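Local coordinates for protein-glutamine gamma-glutamyltransferase (Pseudomonas aeruginosa PAO1, PDB 6G49) that cross-links proteins in vitro by joining glutamine side chains to lysine amines through its periplasmic domain, and is critical for the viability of the bacterium, at residues Q210-E215 with D232-D237; F217-K222 with S240-H245; H245-M250 with A286-E291. One frame throughout, in Å; residues are numbered along the deposited sequence.

Contact 1: Q210-E215 with D232-D237; sequences QRFNHE and DDFLFD
Two helices of the transglutaminase-like domain, 201-214 and 230-238, meet through R211 and F212 of the first, with E215 just past its end, and F234, L235 and F236 of the second. Their short axes stay 12.0 Å apart at closest, inclined by 54°, so side chains and one water do the joining. On the buried side, F212 CE1 reaches L235 CD2 at 3.7 Å and F234 CE2 at 4.1 Å; the F212 and F234 side chains cross at about a right angle. R211 works in the more exposed layer. Its chain bends at chi3 (63°), which turns NE aside, and NH2 arrives at the edge of the F236 ring, in its plane and 3.5 Å from CE1. Guanidinium and ring planes stand 70° apart, so this is an edge contact and not a cation-pi stack; one face of the F236 ring is occupied by CB of L235. A water accepts from R211 NH2 and donates to E215 OE1 and L235 O, each at 2.8 Å, tying both charged groups to the carbonyl. E215 OE2 lies over the centre of the R211 guanidinium, a purely electrostatic salt bridge, while OE1 also pairs with R239. F212 and F234 each meet Y246 edge-to-face, packing this helical pair on helix 243-256, which begins at C243 in the papain-like transglutaminase fold.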
loop_
_atom_site.group_PDB
_atom_site.type_symbol
_atom_site.label_atom_id
_atom_site.label_comp_id
_atom_site.label_asym_id
_atom_site.label_seq_id
_atom_site.Cartn_x
_atom_site.Cartn_y
_atom_site.Cartn_z
ATOM N N GLN A 210 -0.745 6.535 -16.703
ATOM C CA GLN A 210 -0.186 6.607 -18.035
ATOM C C GLN A 210 1.131 7.389 -18.044
ATOM O O GLN A 210 2.066 7.103 -18.840
ATOM C CB GLN A 210 -1.208 7.236 -18.990
ATOM C CG GLN A 210 -2.156 6.223 -19.609
ATOM C CD GLN A 210 -2.927 6.935 -20.693
ATOM O OE1 GLN A 210 -2.596 6.855 -21.883
ATOM N NE2 GLN A 210 -3.888 7.735 -20.270
ATOM N N ARG A 211 1.272 8.393 -17.181
ATOM C CA ARG A 211 2.512 9.160 -17.140
ATOM C C ARG A 211 3.673 8.250 -16.708
ATOM O O ARG A 211 4.807 8.316 -17.212
ATOM C CB ARG A 211 2.433 10.383 -16.220
ATOM C CG ARG A 211 1.523 11.478 -16.733
ATOM C CD ARG A 211 1.517 12.579 -15.696
ATOM N NE ARG A 211 2.822 13.198 -15.507
ATOM C CZ ARG A 211 3.237 14.252 -16.207
ATOM N NH1 ARG A 211 2.449 14.779 -17.134
ATOM N NH2 ARG A 211 4.431 14.747 -15.988
ATOM N N PHE A 212 3.421 7.379 -15.732
ATOM C CA PHE A 212 4.453 6.502 -15.305
ATOM C C PHE A 212 4.777 5.477 -16.411
ATOM O O PHE A 212 5.900 5.024 -16.535
ATOM C CB PHE A 212 4.056 5.771 -14.012
ATOM C CG PHE A 212 3.949 6.647 -12.784
ATOM C CD1 PHE A 212 5.027 7.373 -12.318
ATOM C CD2 PHE A 212 2.740 6.752 -12.106
ATOM C CE1 PHE A 212 4.940 8.161 -11.188
ATOM C CE2 PHE A 212 2.654 7.529 -10.965
ATOM C CZ PHE A 212 3.747 8.235 -10.508
ATOM N N ASN A 213 3.746 5.066 -17.131
ATOM C CA ASN A 213 3.919 4.043 -18.152
ATOM C C ASN A 213 4.741 4.595 -19.333
ATOM O O ASN A 213 5.650 3.932 -19.807
ATOM C CB ASN A 213 2.578 3.515 -18.618
ATOM C CG ASN A 213 2.725 2.299 -19.520
ATOM O OD1 ASN A 213 3.432 1.343 -19.180
ATOM N ND2 ASN A 213 1.982 2.308 -20.603
ATOM N N HIS A 214 4.482 5.815 -19.766
ATOM C CA HIS A 214 5.112 6.357 -21.010
ATOM C C HIS A 214 6.447 7.083 -20.799
ATOM O O HIS A 214 7.228 7.207 -21.756
ATOM C CB HIS A 214 4.108 7.287 -21.663
ATOM C CG HIS A 214 2.934 6.535 -22.190
ATOM N ND1 HIS A 214 1.692 7.106 -22.314
ATOM C CD2 HIS A 214 2.805 5.269 -22.634
ATOM C CE1 HIS A 214 0.853 6.219 -22.806
ATOM N NE2 HIS A 214 1.495 5.082 -22.983
ATOM N N GLU A 215 6.693 7.657 -19.615
ATOM C CA GLU A 215 7.881 8.418 -19.352
ATOM C C GLU A 215 8.953 7.460 -18.894
ATOM O O GLU A 215 8.625 6.348 -18.484
ATOM C CB GLU A 215 7.607 9.549 -18.369
ATOM C CG GLU A 215 6.594 10.523 -18.901
ATOM C CD GLU A 215 6.181 11.545 -17.863
ATOM O OE1 GLU A 215 6.990 11.783 -16.922
ATOM O OE2 GLU A 215 5.063 12.087 -17.979
ATOM N N ASP A 232 8.298 16.681 -6.601
ATOM C CA ASP A 232 8.647 17.326 -7.902
ATOM C C ASP A 232 9.926 16.686 -8.478
ATOM O O ASP A 232 9.953 16.411 -9.681
ATOM C CB ASP A 232 8.903 18.824 -7.689
ATOM C CG ASP A 232 7.671 19.670 -7.470
ATOM O OD1 ASP A 232 6.574 19.076 -7.363
ATOM O OD2 ASP A 232 7.831 20.966 -7.372
ATOM N N ASP A 233 10.952 16.579 -7.649
ATOM C CA ASP A 233 12.289 16.093 -8.097
ATOM C C ASP A 233 12.147 14.686 -8.703
ATOM O O ASP A 233 12.687 14.359 -9.784
ATOM C CB ASP A 233 13.327 16.164 -6.982
ATOM C CG ASP A 233 13.672 17.595 -6.556
ATOM O OD1 ASP A 233 13.269 18.532 -7.263
ATOM O OD2 ASP A 233 14.228 17.724 -5.465
ATOM N N PHE A 234 11.397 13.821 -8.019
ATOM C CA PHE A 234 11.138 12.483 -8.512
ATOM C C PHE A 234 10.310 12.509 -9.786
ATOM O O PHE A 234 10.660 11.861 -10.764
ATOM C CB PHE A 234 10.499 11.610 -7.423
ATOM C CG PHE A 234 9.914 10.342 -7.973
ATOM C CD1 PHE A 234 10.741 9.286 -8.387
ATOM C CD2 PHE A 234 8.546 10.149 -8.029
ATOM C CE1 PHE A 234 10.188 8.123 -8.904
ATOM C CE2 PHE A 234 7.987 8.985 -8.537
ATOM C CZ PHE A 234 8.813 7.942 -8.949
ATOM N N LEU A 235 9.169 13.210 -9.830
ATOM C CA LEU A 235 8.279 13.102 -11.003
ATOM C C LEU A 235 8.874 13.740 -12.282
ATOM O O LEU A 235 8.477 13.347 -13.339
ATOM C CB LEU A 235 6.950 13.805 -10.717
ATOM C CG LEU A 235 6.027 13.060 -9.775
ATOM C CD1 LEU A 235 4.794 13.913 -9.452
ATOM C CD2 LEU A 235 5.624 11.723 -10.389
ATOM N N PHE A 236 9.645 14.810 -12.108
ATOM C CA PHE A 236 9.981 15.699 -13.272
ATOM C C PHE A 236 11.493 15.744 -13.541
ATOM O O PHE A 236 11.876 16.214 -14.603
ATOM C CB PHE A 236 9.430 17.108 -13.062
ATOM C CG PHE A 236 7.966 17.123 -12.730
ATOM C CD1 PHE A 236 7.035 16.678 -13.644
ATOM C CD2 PHE A 236 7.535 17.611 -11.510
ATOM C CE1 PHE A 236 5.685 16.682 -13.332
ATOM C CE2 PHE A 236 6.185 17.605 -11.196
ATOM C CZ PHE A 236 5.270 17.121 -12.096
ATOM N N ASP A 237 12.331 15.345 -12.587
ATOM C CA ASP A 237 13.815 15.443 -12.712
ATOM C C ASP A 237 14.440 14.050 -12.779
ATOM O O ASP A 237 14.899 13.622 -13.848
ATOM C CB ASP A 237 14.423 16.351 -11.644
ATOM C CG ASP A 237 13.852 17.763 -11.618
ATOM O OD1 ASP A 237 13.175 18.150 -12.607
ATOM O OD2 ASP A 237 14.066 18.468 -10.577
HETATM O O HOH W 1 6.032 12.907 -14.540
#

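Contact 2: F217-K222 with S240-H245; sequences FAYTLK and SGFCAH
F242 has unlike partners on its two ring faces: Y219 OH stands 3.4 Å above one, and L221 CD2 makes a CH-pi contact with the other, 3.8 Å from the ring centroid. The Y219 and F242 rings are tilted by only 26° but slid so far apart that they barely overlap, F242 CD1 lying over the rim of the Y219 face. Both residues carry CG anti to the backbone N (chi1 -163° in each), comparable positions from which the rings meet. The tyrosine hydroxyl, Y219 OH, also comes within 3.3 Å of CB of C243, the nucleophile by similarity. The backbones pair in parallel: G241 N donates to A218 O at 3.0 Å (161° at the hydrogen), and T220 N donates to G241 O at 2.9 Å from above the carbonyl plane. A218 O is gripped a second time, by the hydroxyl of Y246. A218 and S240 point to one face of this sheet; beside them T220 CG2 packs 3.2 Å from S240 OG, while T220 OG1 accepts from K222 N, closing an ST turn. G241, without a side chain, brings its CA 3.5 Å above one face of the H245 ring, toward the rim; a CB would run into H245 CG. Strands 218-219 and 240-241, with helix 230-238 between them, form a beta-alpha-beta unit; F242, at the N-cap of helix 243-256, also packs on helix 45-50, and Y219 and C243 both touch H287 of strand 286-294.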
loop_
_atom_site.group_PDB
_atom_site.type_symbol
_atom_site.label_atom_id
_atom_site.label_comp_id
_atom_site.label_asym_id
_atom_site.label_seq_id
_atom_site.Cartn_x
_atom_site.Cartn_y
_atom_site.Cartn_z
ATOM N N PHE A 217 10.671 6.301 -16.518
ATOM C CA PHE A 217 10.836 6.021 -15.086
ATOM C C PHE A 217 11.639 4.738 -14.910
ATOM O O PHE A 217 11.489 3.734 -15.631
ATOM C CB PHE A 217 9.440 5.912 -14.446
ATOM C CG PHE A 217 8.811 7.241 -14.128
ATOM C CD1 PHE A 217 9.081 7.870 -12.906
ATOM C CD2 PHE A 217 7.938 7.855 -15.001
ATOM C CE1 PHE A 217 8.528 9.100 -12.602
ATOM C CE2 PHE A 217 7.403 9.091 -14.714
ATOM C CZ PHE A 217 7.702 9.717 -13.501
ATOM N N ALA A 218 12.463 4.755 -13.884
ATOM C CA ALA A 218 13.278 3.686 -13.415
ATOM C C ALA A 218 12.777 3.231 -12.047
ATOM O O ALA A 218 12.489 4.076 -11.130
ATOM C CB ALA A 218 14.727 4.115 -13.331
ATOM N N TYR A 219 12.785 1.914 -11.864
ATOM C CA TYR A 219 12.457 1.240 -10.610
ATOM C C TYR A 219 13.791 0.673 -10.115
ATOM O O TYR A 219 14.351 -0.202 -10.736
ATOM C CB TYR A 219 11.458 0.122 -10.827
ATOM C CG TYR A 219 10.803 -0.309 -9.548
ATOM C CD1 TYR A 219 10.039 0.578 -8.831
ATOM C CD2 TYR A 219 10.963 -1.586 -9.051
ATOM C CE1 TYR A 219 9.442 0.213 -7.657
ATOM C CE2 TYR A 219 10.365 -1.964 -7.869
ATOM C CZ TYR A 219 9.602 -1.052 -7.181
ATOM O OH TYR A 219 8.990 -1.384 -6.006
ATOM N N THR A 220 14.289 1.175 -8.996
ATOM C CA THR A 220 15.635 0.822 -8.503
ATOM C C THR A 220 15.640 0.787 -6.959
ATOM O O THR A 220 15.004 1.605 -6.303
ATOM C CB THR A 220 16.671 1.805 -9.073
ATOM O OG1 THR A 220 17.954 1.530 -8.504
ATOM C CG2 THR A 220 16.367 3.254 -8.784
ATOM N N LEU A 221 16.508 -0.071 -6.428
ATOM C CA LEU A 221 16.771 -0.167 -5.023
ATOM C C LEU A 221 17.792 0.887 -4.594
ATOM O O LEU A 221 18.041 0.983 -3.418
ATOM C CB LEU A 221 17.291 -1.574 -4.728
ATOM C CG LEU A 221 16.212 -2.639 -4.622
ATOM C CD1 LEU A 221 16.786 -4.046 -4.640
ATOM C CD2 LEU A 221 15.408 -2.432 -3.341
ATOM N N LYS A 222 18.358 1.650 -5.538
ATOM C CA LYS A 222 19.313 2.682 -5.246
ATOM C C LYS A 222 18.887 3.943 -5.945
ATOM O O LYS A 222 19.554 4.455 -6.823
ATOM C CB LYS A 222 20.732 2.213 -5.610
ATOM C CG LYS A 222 21.309 1.188 -4.636
ATOM C CD LYS A 222 22.818 1.274 -4.434
ATOM C CE LYS A 222 23.252 1.046 -2.997
ATOM N NZ LYS A 222 22.617 -0.154 -2.397
ATOM N N SER A 240 13.264 8.367 -10.993
ATOM C CA SER A 240 13.899 7.155 -10.532
ATOM C C SER A 240 13.614 6.949 -9.054
ATOM O O SER A 240 13.857 7.870 -8.242
ATOM C CB SER A 240 15.411 7.208 -10.767
ATOM O OG SER A 240 16.030 6.035 -10.266
ATOM N N GLY A 241 13.166 5.769 -8.699
ATOM C CA GLY A 241 12.825 5.499 -7.296
ATOM C C GLY A 241 12.456 4.058 -7.048
ATOM O O GLY A 241 12.439 3.202 -7.956
ATOM N N PHE A 242 12.061 3.766 -5.802
ATOM C CA PHE A 242 11.508 2.518 -5.427
ATOM C C PHE A 242 10.024 2.740 -5.073
ATOM O O PHE A 242 9.469 3.780 -5.385
ATOM C CB PHE A 242 12.355 1.873 -4.327
ATOM C CG PHE A 242 12.145 0.405 -4.112
ATOM C CD1 PHE A 242 12.411 -0.507 -5.144
ATOM C CD2 PHE A 242 11.711 -0.126 -2.898
ATOM C CE1 PHE A 242 12.250 -1.862 -4.933
ATOM C CE2 PHE A 242 11.543 -1.491 -2.711
ATOM C CZ PHE A 242 11.779 -2.360 -3.757
ATOM N N CYS A 243 9.366 1.731 -4.511
ATOM C CA CYS A 243 7.874 1.777 -4.471
ATOM C C CYS A 243 7.383 2.991 -3.683
ATOM O O CYS A 243 6.345 3.518 -4.065
ATOM C CB CYS A 243 7.264 0.516 -3.898
ATOM S SG CYS A 243 7.971 0.043 -2.309
ATOM N N ALA A 244 8.080 3.427 -2.641
ATOM C CA ALA A 244 7.565 4.578 -1.834
ATOM C C ALA A 244 7.597 5.891 -2.635
ATOM O O ALA A 244 6.733 6.742 -2.460
ATOM C CB ALA A 244 8.344 4.780 -0.597
ATOM N N HIS A 245 8.580 6.068 -3.530
ATOM C CA HIS A 245 8.583 7.210 -4.440
ATOM C C HIS A 245 7.306 7.222 -5.266
ATOM O O HIS A 245 6.617 8.277 -5.414
ATOM C CB HIS A 245 9.806 7.214 -5.397
ATOM C CG HIS A 245 11.104 7.355 -4.710
ATOM N ND1 HIS A 245 11.713 6.316 -4.056
ATOM C CD2 HIS A 245 11.897 8.435 -4.589
ATOM C CE1 HIS A 245 12.851 6.755 -3.549
ATOM N NE2 HIS A 245 13.003 8.045 -3.879
#

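Contact 3: H245-M250 with A286-E291; sequences HYAGAM and AHAWVE
Helix 245-250 lies almost along strand 286-291, the two N-to-C directions 19° apart and the axes 6.9 Å apart at closest, with A247 CA only 4.9 Å from W289 CA. The small side chain of A247 permits this closeness: its CB sits directly on the strand backbone, 3.6 Å from W289 O and 3.8 Å from A288 O, and meets A288 CB at 4.1 Å. V290 also packs on A247. Its CG1 is anti to the backbone N (chi1 175°), which puts CG2 beside that N, where V290 CG2 packs 3.3 Å from A247 O and 4.1 Å from M250 CB. Strand alternation sends A288 and V290 toward the helix and W289 away from it, to meet Y72 edge-to-face on the other side of the sheet. This is the central helix packed on the sheet of the papain-like fold, to which transglutaminases belong: helix 243-256 opens with C243, the strand carries H287, and A288 touches C243 as well. By similarity C243 and H287 are catalytic together with D303, whose OD2 is hydrogen-bonded to H287 NE2. V290 also reaches V302 of the adjoining strand 298-302 and L254 further along the helix, while M250, in the conformer described, touches V205, L208 and L209 of helix 201-214.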
loop_
_atom_site.group_PDB
_atom_site.type_symbol
_atom_site.label_atom_id
_atom_site.label_comp_id
_atom_site.label_asym_id
_atom_site.label_seq_id
_atom_site.Cartn_x
_atom_site.Cartn_y
_atom_site.Cartn_z
ATOM N N HIS A 245 8.580 6.068 -3.530
ATOM C CA HIS A 245 8.583 7.210 -4.440
ATOM C C HIS A 245 7.306 7.222 -5.266
ATOM O O HIS A 245 6.617 8.277 -5.414
ATOM C CB HIS A 245 9.806 7.214 -5.397
ATOM C CG HIS A 245 11.104 7.355 -4.710
ATOM N ND1 HIS A 245 11.713 6.316 -4.056
ATOM C CD2 HIS A 245 11.897 8.435 -4.589
ATOM C CE1 HIS A 245 12.851 6.755 -3.549
ATOM N NE2 HIS A 245 13.003 8.045 -3.879
ATOM N N TYR A 246 6.937 6.100 -5.898
ATOM C CA TYR A 246 5.840 6.039 -6.805
ATOM C C TYR A 246 4.509 6.187 -6.047
ATOM O O TYR A 246 3.650 6.927 -6.434
ATOM C CB TYR A 246 5.817 4.716 -7.595
ATOM C CG TYR A 246 6.927 4.668 -8.624
ATOM C CD1 TYR A 246 8.190 4.202 -8.305
ATOM C CD2 TYR A 246 6.703 5.150 -9.892
ATOM C CE1 TYR A 246 9.238 4.272 -9.202
ATOM C CE2 TYR A 246 7.737 5.191 -10.806
ATOM C CZ TYR A 246 8.988 4.746 -10.479
ATOM O OH TYR A 246 9.980 4.810 -11.442
ATOM N N ALA A 247 4.381 5.436 -4.948
ATOM C CA ALA A 247 3.128 5.454 -4.178
ATOM C C ALA A 247 2.894 6.851 -3.567
ATOM O O ALA A 247 1.785 7.360 -3.638
ATOM C CB ALA A 247 3.127 4.402 -3.094
ATOM N N GLY A 248 3.927 7.396 -2.943
ATOM C CA GLY A 248 3.848 8.718 -2.291
ATOM C C GLY A 248 3.583 9.791 -3.291
ATOM O O GLY A 248 2.686 10.645 -3.104
ATOM N N ALA A 249 4.256 9.741 -4.452
ATOM C CA ALA A 249 4.014 10.789 -5.449
ATOM C C ALA A 249 2.629 10.691 -6.046
ATOM O O ALA A 249 1.928 11.722 -6.241
ATOM C CB ALA A 249 5.036 10.775 -6.558
ATOM N N MET A 250 2.136 9.483 -6.310
ATOM C CA MET A 250 0.812 9.326 -6.847
ATOM C C MET A 250 -0.222 9.801 -5.822
ATOM O O MET A 250 -1.189 10.499 -6.205
ATOM C CB MET A 250 0.476 7.889 -7.215
ATOM C CG MET A 250 -0.821 7.735 -7.915
ATOM S SD MET A 250 -1.136 6.010 -8.425
ATOM C CE MET A 250 -2.684 6.165 -9.301
ATOM N N ALA A 286 8.802 -6.167 0.721
ATOM C CA ALA A 286 8.119 -4.965 1.277
ATOM C C ALA A 286 7.729 -4.061 0.110
ATOM O O ALA A 286 8.468 -3.892 -0.884
ATOM C CB ALA A 286 8.962 -4.245 2.266
ATOM N N HIS A 287 6.516 -3.514 0.197
ATOM C CA HIS A 287 5.941 -2.785 -0.926
ATOM C C HIS A 287 4.990 -1.712 -0.397
ATOM O O HIS A 287 4.480 -1.809 0.683
ATOM C CB HIS A 287 5.240 -3.775 -1.847
ATOM C CG HIS A 287 4.954 -3.278 -3.212
ATOM N ND1 HIS A 287 5.973 -2.791 -3.988
ATOM C CD2 HIS A 287 3.809 -3.199 -3.915
ATOM C CE1 HIS A 287 5.445 -2.435 -5.169
ATOM N NE2 HIS A 287 4.106 -2.650 -5.152
ATOM N N ALA A 288 4.786 -0.717 -1.242
ATOM C CA ALA A 288 3.881 0.397 -0.988
ATOM C C ALA A 288 3.095 0.690 -2.244
ATOM O O ALA A 288 3.645 0.662 -3.363
ATOM C CB ALA A 288 4.637 1.614 -0.541
ATOM N N TRP A 289 1.786 0.923 -2.086
ATOM C CA TRP A 289 0.903 1.208 -3.151
ATOM C C TRP A 289 -0.109 2.285 -2.692
ATOM O O TRP A 289 0.124 2.950 -1.665
ATOM C CB TRP A 289 0.269 -0.050 -3.737
ATOM C CG TRP A 289 -0.543 -0.877 -2.781
ATOM C CD1 TRP A 289 -1.903 -0.947 -2.692
ATOM C CD2 TRP A 289 -0.039 -1.882 -1.874
ATOM N NE1 TRP A 289 -2.284 -1.849 -1.732
ATOM C CE2 TRP A 289 -1.168 -2.451 -1.227
ATOM C CE3 TRP A 289 1.236 -2.313 -1.476
ATOM C CZ2 TRP A 289 -1.057 -3.466 -0.267
ATOM C CZ3 TRP A 289 1.327 -3.328 -0.550
ATOM C CH2 TRP A 289 0.198 -3.868 0.066
ATOM N N VAL A 290 -1.175 2.441 -3.460
ATOM C CA VAL A 290 -2.130 3.564 -3.251
ATOM C C VAL A 290 -3.546 2.993 -3.186
ATOM O O VAL A 290 -3.903 2.029 -3.846
ATOM C CB VAL A 290 -1.989 4.614 -4.365
ATOM C CG1 VAL A 290 -3.039 5.734 -4.243
ATOM C CG2 VAL A 290 -0.591 5.188 -4.363
ATOM N N GLU A 291 -4.401 3.678 -2.429
ATOM C CA GLU A 291 -5.869 3.553 -2.632
ATOM C C GLU A 291 -6.468 4.949 -2.619
ATOM O O GLU A 291 -5.993 5.871 -1.901
ATOM C CB GLU A 291 -6.527 2.587 -1.646
ATOM C CG GLU A 291 -6.407 2.977 -0.201
ATOM C CD GLU A 291 -6.914 1.914 0.765
ATOM O OE1 GLU A 291 -6.898 2.156 1.975
ATOM O OE2 GLU A 291 -7.294 0.832 0.297
#

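Overall arrangement
All three contacts fall within the transglutaminase-like region. The segments of contacts 1 and 2 alternate along the chain, since helix 201-214, strand 218-219, helix 230-238 and strand 240-241 follow one another; contact 3 comes after both. The centres of contact 1 and contact 2 lie about 11 Å apart, those of contact 2 and contact 3 about 10 Å, and those of contact 1 and contact 3 about 14 Å. Helix 243-256 ties them together: contact 2 holds its start, contact 3 continues from the shared H245, and contact 1 touches the same helix. Contacts 2 and 3 thus bring C243 and H287 side by side, with contact 1 packed against both, consistent with a Cys-His-Asp active site.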